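Local coordinates for mandelate racemase/muconate lactonizing enzyme-like protein (PDB 3RCY), which probably acts on a carboxylate-bearing substrate at a magnesium-dependent active site, as a member of the mandelate racemase/muconate lactonizing branch of the enolase superfamily, at residues A[69-72]-A[73-76]. Residues are numbered along the deposited sequence; the frame is centred on the assembly and turned at random.
Sequences ENIE and LMFR
The backbone O of N70 accepts the N-H of M74 at 3.0 Å, and the methionine side chain curls round that same oxygen. CG of M74 lies 3.3 Å from N70 O, and CE also comes against it. This is the opening turn of helix 71-80, with N70 at the N-cap position and at the centre of an inverse gamma turn. Two more i to i+4 bonds follow, F75 N to I71 O (3.1 Å) and R76 N to E72 O (3.0 Å). The M74 chain runs extended through chi2 and then bends at chi3 (-79°), which brings the methyl back over the start of the helix, 4.4 Å from CD1 of I71. With an alanine in place of the methionine the backbone bond is likely to survive, but the chain beyond CB that lies against N70 O would be lost and CD1 of I71 would lose its methyl neighbour. On another side of the turn, CB of N70 meets CB of L73 at 4.2 Å. CG of R76 rests 3.3 Å from E72 O. The polar ends find partners beyond the turn: N70 ND2 bonds E66, E72 forms salt bridges with K296 and with K295 of a second subunit, and R76 NE bonds the L175 carbonyl of a third. I71 and M74 pack on helix 89-110, I71 and F75 also reach helix 290-302, and the turn thus joins the N-terminal domain to the barrel domain at a subunit interface.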
loop_
_atom_site.group_PDB
_atom_site.type_symbol
_atom_site.label_atom_id
_atom_site.label_comp_id
_atom_site.label_asym_id
_atom_site.label_seq_id
_atom_site.Cartn_x
_atom_site.Cartn_y
_atom_site.Cartn_z
ATOM N N GLU A 69 6.476 -8.020 -43.016
ATOM C CA GLU A 69 7.229 -7.126 -42.123
ATOM C C GLU A 69 6.326 -6.455 -41.083
ATOM O O GLU A 69 6.785 -6.087 -39.998
ATOM C CB GLU A 69 7.934 -6.020 -42.922
ATOM C CG GLU A 69 9.138 -6.468 -43.734
ATOM C CD GLU A 69 9.719 -5.343 -44.586
ATOM O OE1 GLU A 69 8.996 -4.352 -44.850
ATOM O OE2 GLU A 69 10.899 -5.451 -44.995
ATOM N N ASN A 70 5.045 -6.292 -41.409
ATOM C CA ASN A 70 4.161 -5.456 -40.592
ATOM C C ASN A 70 3.533 -6.206 -39.427
ATOM O O ASN A 70 2.308 -6.336 -39.326
ATOM C CB ASN A 70 3.126 -4.742 -41.466
ATOM C CG ASN A 70 3.769 -3.729 -42.407
ATOM O OD1 ASN A 70 4.861 -3.231 -42.138
ATOM N ND2 ASN A 70 3.102 -3.433 -43.517
ATOM N N ILE A 71 4.410 -6.696 -38.555
ATOM C CA ILE A 71 4.054 -7.564 -37.429
ATOM C C ILE A 71 3.306 -6.800 -36.323
ATOM O O ILE A 71 2.355 -7.331 -35.731
ATOM C CB ILE A 71 5.334 -8.258 -36.856
ATOM C CG1 ILE A 71 6.039 -9.098 -37.938
ATOM C CG2 ILE A 71 5.029 -9.098 -35.613
ATOM C CD1 ILE A 71 5.381 -10.424 -38.261
ATOM N N GLU A 72 3.731 -5.564 -36.049
ATOM C CA GLU A 72 3.056 -4.720 -35.061
ATOM C C GLU A 72 1.618 -4.461 -35.499
ATOM O O GLU A 72 0.679 -4.586 -34.709
ATOM C CB GLU A 72 3.772 -3.366 -34.886
ATOM C CG GLU A 72 5.156 -3.423 -34.272
ATOM C CD GLU A 72 5.161 -3.277 -32.746
ATOM O OE1 GLU A 72 4.081 -3.123 -32.126
ATOM O OE2 GLU A 72 6.263 -3.324 -32.169
ATOM N N LEU A 73 1.470 -4.093 -36.771
ATOM C CA LEU A 73 0.175 -3.746 -37.345
ATOM C C LEU A 73 -0.771 -4.944 -37.344
ATOM O O LEU A 73 -1.925 -4.827 -36.935
ATOM C CB LEU A 73 0.342 -3.194 -38.765
ATOM C CG LEU A 73 -0.952 -2.809 -39.513
ATOM C CD1 LEU A 73 -1.773 -1.765 -38.759
ATOM C CD2 LEU A 73 -0.636 -2.316 -40.918
ATOM N N MET A 74 -0.278 -6.089 -37.798
ATOM C CA MET A 74 -1.118 -7.282 -37.873
ATOM C C MET A 74 -1.567 -7.733 -36.485
ATOM O O MET A 74 -2.723 -8.118 -36.311
ATOM C CB MET A 74 -0.438 -8.409 -38.654
ATOM C CG MET A 74 -0.321 -8.074 -40.143
ATOM S SD MET A 74 0.192 -9.465 -41.152
ATOM C CE MET A 74 1.953 -9.457 -40.825
ATOM N N PHE A 75 -0.676 -7.642 -35.496
ATOM C CA PHE A 75 -1.089 -7.896 -34.121
ATOM C C PHE A 75 -2.227 -6.957 -33.689
ATOM O O PHE A 75 -3.258 -7.427 -33.195
ATOM C CB PHE A 75 0.072 -7.843 -33.117
ATOM C CG PHE A 75 -0.374 -8.048 -31.686
ATOM C CD1 PHE A 75 -0.522 -9.334 -31.167
ATOM C CD2 PHE A 75 -0.689 -6.954 -30.877
ATOM C CE1 PHE A 75 -0.967 -9.526 -29.851
ATOM C CE2 PHE A 75 -1.128 -7.132 -29.573
ATOM C CZ PHE A 75 -1.265 -8.418 -29.055
ATOM N N ARG A 76 -2.057 -5.654 -33.898
ATOM C CA ARG A 76 -3.093 -4.683 -33.519
ATOM C C ARG A 76 -4.443 -4.974 -34.174
ATOM O O ARG A 76 -5.481 -4.836 -33.534
ATOM C CB ARG A 76 -2.682 -3.238 -33.833
ATOM C CG ARG A 76 -1.484 -2.667 -33.029
ATOM C CD ARG A 76 -1.592 -2.893 -31.514
ATOM N NE ARG A 76 -2.845 -2.387 -30.945
ATOM C CZ ARG A 76 -3.123 -2.358 -29.644
ATOM N NH1 ARG A 76 -2.228 -2.803 -28.755
ATOM N NH2 ARG A 76 -4.303 -1.888 -29.231
#